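PDB 2F7L: Phosphoglucosamine/phosphogalactosamine mutase from Sulfolobus tokodaii, which interconverts the 6-phosphate and 1-phosphate forms of glucosamine and galactosamine, a magnesium-dependent step on the way to UDP-GlcNAc and UDP-GalNAc. Local coordinates for residues Y173-P179 and C197-N203; V234-V238 and I248-S252. All coordinates share one frame. Numbering follows the deposited sequence.

Interaction 1 of 2, residues Y173-P179 and C197-N203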
loop_
_atom_site.group_PDB
_atom_site.type_symbol
_atom_site.label_atom_id
_atom_site.label_comp_id
_atom_site.label_asym_id
_atom_site.label_seq_id
_atom_site.Cartn_x
_atom_site.Cartn_y
_atom_site.Cartn_z
ATOM N N TYR A 173 8.686 -24.540 3.871
ATOM C CA TYR A 173 8.173 -23.725 4.962
ATOM C C TYR A 173 6.712 -24.018 5.280
ATOM O O TYR A 173 5.956 -24.484 4.432
ATOM C CB TYR A 173 8.319 -22.250 4.607
ATOM C CG TYR A 173 9.712 -21.707 4.795
ATOM C CD1 TYR A 173 10.381 -21.851 6.005
ATOM C CD2 TYR A 173 10.351 -21.016 3.772
ATOM C CE1 TYR A 173 11.657 -21.315 6.190
ATOM C CE2 TYR A 173 11.629 -20.475 3.947
ATOM C CZ TYR A 173 12.276 -20.631 5.157
ATOM O OH TYR A 173 13.528 -20.096 5.335
ATOM N N LYS A 174 6.327 -23.740 6.519
ATOM C CA LYS A 174 4.956 -23.934 6.973
ATOM C C LYS A 174 4.394 -22.514 7.186
ATOM O O LYS A 174 4.666 -21.888 8.211
ATOM C CB LYS A 174 4.963 -24.722 8.285
ATOM C CG LYS A 174 3.663 -25.458 8.571
ATOM C CD LYS A 174 3.551 -25.912 10.035
ATOM C CE LYS A 174 2.131 -26.442 10.345
ATOM N NZ LYS A 174 1.807 -26.681 11.798
ATOM N N VAL A 175 3.616 -22.002 6.233
ATOM C CA VAL A 175 3.090 -20.634 6.337
ATOM C C VAL A 175 1.591 -20.476 6.509
ATOM O O VAL A 175 0.817 -21.366 6.159
ATOM C CB VAL A 175 3.483 -19.767 5.082
ATOM C CG1 VAL A 175 4.993 -19.646 4.967
ATOM C CG2 VAL A 175 2.909 -20.368 3.814
ATOM N N LEU A 176 1.181 -19.332 7.056
ATOM C CA LEU A 176 -0.251 -19.021 7.205
ATOM C C LEU A 176 -0.514 -17.730 6.424
ATOM O O LEU A 176 0.262 -16.778 6.496
ATOM C CB LEU A 176 -0.663 -18.851 8.672
ATOM C CG LEU A 176 -2.074 -18.272 8.819
ATOM C CD1 LEU A 176 -2.744 -18.660 10.120
ATOM C CD2 LEU A 176 -1.945 -16.763 8.741
ATOM N N ILE A 177 -1.607 -17.720 5.666
ATOM C CA ILE A 177 -1.981 -16.572 4.854
ATOM C C ILE A 177 -3.383 -16.052 5.192
ATOM O O ILE A 177 -4.365 -16.797 5.167
ATOM C CB ILE A 177 -1.906 -16.943 3.372
ATOM C CG1 ILE A 177 -0.459 -17.295 2.998
ATOM C CG2 ILE A 177 -2.407 -15.806 2.532
ATOM C CD1 ILE A 177 -0.261 -17.760 1.555
ATOM N N ASP A 178 -3.448 -14.764 5.536
ATOM C CA ASP A 178 -4.695 -14.090 5.892
ATOM C C ASP A 178 -4.999 -13.034 4.835
ATOM O O ASP A 178 -4.614 -11.869 4.969
ATOM C CB ASP A 178 -4.553 -13.433 7.268
ATOM C CG ASP A 178 -5.873 -12.853 7.798
ATOM O OD1 ASP A 178 -6.913 -12.961 7.116
ATOM O OD2 ASP A 178 -5.860 -12.286 8.915
ATOM N N PRO A 179 -5.685 -13.441 3.750
ATOM C CA PRO A 179 -6.040 -12.535 2.658
ATOM C C PRO A 179 -7.240 -11.656 2.969
ATOM O O PRO A 179 -7.719 -10.917 2.100
ATOM C CB PRO A 179 -6.293 -13.491 1.506
ATOM C CG PRO A 179 -6.869 -14.655 2.192
ATOM C CD PRO A 179 -5.981 -14.832 3.370
ATOM N N CYS A 197 5.434 -24.647 0.033
ATOM C CA CYS A 197 5.211 -24.519 1.470
ATOM C C CYS A 197 3.987 -25.337 1.861
ATOM O O CYS A 197 3.220 -25.757 1.002
ATOM C CB CYS A 197 4.913 -23.061 1.862
ATOM S SG CYS A 197 5.878 -21.759 1.058
ATOM N N LYS A 198 3.816 -25.573 3.159
ATOM C CA LYS A 198 2.612 -26.242 3.628
ATOM C C LYS A 198 1.804 -24.957 3.825
ATOM O O LYS A 198 2.254 -24.042 4.528
ATOM C CB LYS A 198 2.848 -26.943 4.962
ATOM C CG LYS A 198 1.828 -28.008 5.285
ATOM C CD LYS A 198 2.084 -28.571 6.671
ATOM C CE LYS A 198 1.314 -29.867 6.886
ATOM N NZ LYS A 198 -0.110 -29.696 6.544
ATOM N N ILE A 199 0.640 -24.864 3.187
ATOM C CA ILE A 199 -0.153 -23.642 3.259
ATOM C C ILE A 199 -1.437 -23.718 4.062
ATOM O O ILE A 199 -2.268 -24.593 3.838
ATOM C CB ILE A 199 -0.519 -23.173 1.851
ATOM C CG1 ILE A 199 0.737 -23.108 0.990
ATOM C CG2 ILE A 199 -1.192 -21.822 1.905
ATOM C CD1 ILE A 199 0.444 -23.068 -0.485
ATOM N N TYR A 200 -1.583 -22.798 5.010
ATOM C CA TYR A 200 -2.788 -22.708 5.828
ATOM C C TYR A 200 -3.310 -21.292 5.612
ATOM O O TYR A 200 -2.555 -20.318 5.783
ATOM C CB TYR A 200 -2.476 -22.855 7.316
ATOM C CG TYR A 200 -1.842 -24.155 7.728
ATOM C CD1 TYR A 200 -0.476 -24.363 7.558
ATOM C CD2 TYR A 200 -2.608 -25.178 8.299
ATOM C CE1 TYR A 200 0.115 -25.549 7.942
ATOM C CE2 TYR A 200 -2.029 -26.371 8.686
ATOM C CZ TYR A 200 -0.666 -26.548 8.504
ATOM O OH TYR A 200 -0.074 -27.723 8.876
ATOM N N THR A 201 -4.571 -21.148 5.229
ATOM C CA THR A 201 -5.078 -19.807 5.061
ATOM C C THR A 201 -6.276 -19.628 5.960
ATOM O O THR A 201 -7.120 -20.531 6.130
ATOM C CB THR A 201 -5.498 -19.470 3.595
ATOM O OG1 THR A 201 -6.802 -19.998 3.340
ATOM C CG2 THR A 201 -4.517 -20.039 2.593
ATOM N N ILE A 202 -6.317 -18.450 6.566
ATOM C CA ILE A 202 -7.403 -18.079 7.442
ATOM C C ILE A 202 -8.090 -17.024 6.591
ATOM O O ILE A 202 -7.438 -16.174 5.972
ATOM C CB ILE A 202 -6.864 -17.533 8.821
ATOM C CG1 ILE A 202 -8.011 -17.175 9.739
ATOM C CG2 ILE A 202 -6.053 -16.281 8.639
ATOM C CD1 ILE A 202 -9.053 -18.218 9.822
ATOM N N ASN A 203 -9.406 -17.143 6.489
ATOM C CA ASN A 203 -10.201 -16.211 5.700
ATOM C C ASN A 203 -9.819 -16.204 4.222
ATOM O O ASN A 203 -9.785 -15.157 3.583
ATOM C CB ASN A 203 -10.060 -14.831 6.328
ATOM C CG ASN A 203 -10.412 -14.861 7.790
ATOM O OD1 ASN A 203 -11.456 -15.422 8.164
ATOM N ND2 ASN A 203 -9.553 -14.287 8.629
#
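Start at Cys197, whose CB lies 3.9 Å from Val175 CG2 just before the parallel ladder begins. Lys198 N then donates to Tyr173 O (2.7 Å), and Lys198 O accepts from Val175 N (3.0 Å). Ile199 sits on the same face as Val175 and Ile177, its CG2 4.2 Å from Ile177 CD1; helix 188-194 covers this face. Tyr200 carries the ladder on, its N to Val175 O (3.0 Å) and its O from Ile177 N (2.8 Å). On the other face Lys174 CE comes within 2.9 Å of Tyr200 OH, and Lys174 NZ hydrogen-bonds to Leu232 O. Past Thr201, Ile202 N closes the ladder on Ile177 O (2.9 Å), and Ile202 CG2 lies 4.1 Å from Leu176 CD2, beside helix 223-231. Asn203 ND2 adds a weak hydrogen bond to Asp178 OD1 (3.3 Å); Asp178 also salt-bridges Arg213. In this beta-alpha-beta unit, backbone bonds hold the edge strand of the domain II sheet, with apolar side chains packing on both faces and lysine and tyrosine at one end of the second.

Interaction 2 of 2, residues V234-V238 and I248-S252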
loop_
_atom_site.group_PDB
_atom_site.type_symbol
_atom_site.label_atom_id
_atom_site.label_comp_id
_atom_site.label_asym_id
_atom_site.label_seq_id
_atom_site.Cartn_x
_atom_site.Cartn_y
_atom_site.Cartn_z
ATOM N N VAL A 234 3.506 -22.051 12.745
ATOM C CA VAL A 234 3.877 -21.797 11.378
ATOM C C VAL A 234 5.215 -21.058 11.398
ATOM O O VAL A 234 5.518 -20.366 12.364
ATOM C CB VAL A 234 2.758 -20.975 10.728
ATOM C CG1 VAL A 234 3.314 -19.854 9.915
ATOM C CG2 VAL A 234 1.910 -21.880 9.885
ATOM N N ASP A 235 6.025 -21.217 10.354
ATOM C CA ASP A 235 7.327 -20.548 10.296
ATOM C C ASP A 235 7.181 -19.057 9.997
ATOM O O ASP A 235 8.021 -18.238 10.382
ATOM C CB ASP A 235 8.215 -21.189 9.228
ATOM C CG ASP A 235 8.325 -22.685 9.390
ATOM O OD1 ASP A 235 8.511 -23.131 10.541
ATOM O OD2 ASP A 235 8.235 -23.418 8.376
ATOM N N LEU A 236 6.116 -18.711 9.288
ATOM C CA LEU A 236 5.856 -17.322 8.942
ATOM C C LEU A 236 4.388 -17.158 8.583
ATOM O O LEU A 236 3.780 -18.072 8.016
ATOM C CB LEU A 236 6.717 -16.899 7.755
ATOM C CG LEU A 236 6.479 -15.481 7.256
ATOM C CD1 LEU A 236 6.880 -14.517 8.350
ATOM C CD2 LEU A 236 7.274 -15.235 5.988
ATOM N N GLY A 237 3.820 -16.003 8.930
ATOM C CA GLY A 237 2.429 -15.726 8.611
ATOM C C GLY A 237 2.364 -14.413 7.854
ATOM O O GLY A 237 3.214 -13.546 8.065
ATOM N N VAL A 238 1.385 -14.258 6.962
ATOM C CA VAL A 238 1.236 -13.006 6.208
ATOM C C VAL A 238 -0.198 -12.562 6.082
ATOM O O VAL A 238 -1.062 -13.344 5.712
ATOM C CB VAL A 238 1.785 -13.096 4.775
ATOM C CG1 VAL A 238 1.855 -11.711 4.171
ATOM C CG2 VAL A 238 3.147 -13.690 4.787
ATOM N N ILE A 248 1.621 -7.279 5.976
ATOM C CA ILE A 248 2.280 -7.182 7.265
ATOM C C ILE A 248 2.428 -8.614 7.777
ATOM O O ILE A 248 1.493 -9.416 7.702
ATOM C CB ILE A 248 1.535 -6.274 8.292
ATOM C CG1 ILE A 248 0.086 -6.668 8.400
ATOM C CG2 ILE A 248 1.668 -4.796 7.902
ATOM C CD1 ILE A 248 -0.638 -5.808 9.377
ATOM N N PHE A 249 3.632 -8.935 8.248
ATOM C CA PHE A 249 3.966 -10.278 8.717
ATOM C C PHE A 249 3.801 -10.577 10.192
ATOM O O PHE A 249 3.728 -9.678 11.035
ATOM C CB PHE A 249 5.407 -10.626 8.316
ATOM C CG PHE A 249 5.659 -10.561 6.830
ATOM C CD1 PHE A 249 5.905 -9.342 6.205
ATOM C CD2 PHE A 249 5.645 -11.724 6.054
ATOM C CE1 PHE A 249 6.142 -9.273 4.829
ATOM C CE2 PHE A 249 5.878 -11.668 4.667
ATOM C CZ PHE A 249 6.129 -10.438 4.052
ATOM N N ILE A 250 3.752 -11.870 10.483
ATOM C CA ILE A 250 3.608 -12.371 11.847
ATOM C C ILE A 250 4.624 -13.497 11.963
ATOM O O ILE A 250 4.489 -14.506 11.279
ATOM C CB ILE A 250 2.188 -12.922 12.073
ATOM C CG1 ILE A 250 1.161 -11.852 11.693
ATOM C CG2 ILE A 250 2.003 -13.315 13.524
ATOM C CD1 ILE A 250 -0.278 -12.327 11.787
ATOM N N ASP A 251 5.643 -13.325 12.805
ATOM C CA ASP A 251 6.689 -14.342 12.954
ATOM C C ASP A 251 6.314 -15.576 13.774
ATOM O O ASP A 251 5.215 -15.673 14.335
ATOM C CB ASP A 251 7.945 -13.730 13.552
ATOM C CG ASP A 251 7.734 -13.253 14.976
ATOM O OD1 ASP A 251 6.829 -13.797 15.662
ATOM O OD2 ASP A 251 8.486 -12.339 15.409
ATOM N N SER A 252 7.254 -16.516 13.835
ATOM C CA SER A 252 7.086 -17.784 14.552
ATOM C C SER A 252 6.567 -17.657 15.983
ATOM O O SER A 252 5.913 -18.564 16.485
ATOM C CB SER A 252 8.411 -18.532 14.545
ATOM O OG SER A 252 9.486 -17.623 14.334
#
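Two strands of a beta hairpin meet here, running antiparallel at 154°. At its open end the contact is loose: Val234 O comes 3.7 Å from Ser252 CA, and Asp235 turns away to receive Lys174 N on its carboxylate. Ser360 OG bonds to both Asp235 O and Ser252 N, bridging the two backbones. Leu236 brings CD1 to 3.8 Å from Phe249 CD2, on the face covered by helix 342-356. Gly237 forms the hydrogen-bonded pair with Ile250: Gly237 N donates to Ile250 O (2.9 Å), and Ile250 N to Gly237 O (3.0 Å). Ile250 points to the opposite face, against helix 223-231. Val238, in a non-hydrogen-bonded pair with Phe249, lays CG1 over one face of the phenyl ring and brings CG2 to 3.4 Å from Phe249 CE2. The loop beyond holds Asp241, Asp243 and Asp245, the probable magnesium ligands. The backbone bonding between these segments, then, is the reciprocal Gly237-Ile250 pair, while Leu236, Val238 and Phe249 form an apolar cluster against helix 342-356.

Following the chain from the N terminus, strand 174-178 comes first; interaction 1 closes the connection through helix 188-194 when strand 198-201 lines up beside it. The chain then passes through helix 223-231 to strand 236-239, and interaction 2 closes a shorter loop, a hairpin. The two closures follow in series, neither nesting nor crossing. They meet in one four-stranded sheet of domain II, ordered 198-201, 174-178, 236-239, 248-251, where the two inner strands are parallel neighbours: Asp178 N lies 2.8 Å from Val238 O, a probable hydrogen bond. Interaction 1 thus adds one outermost strand and interaction 2 the other, antiparallel one.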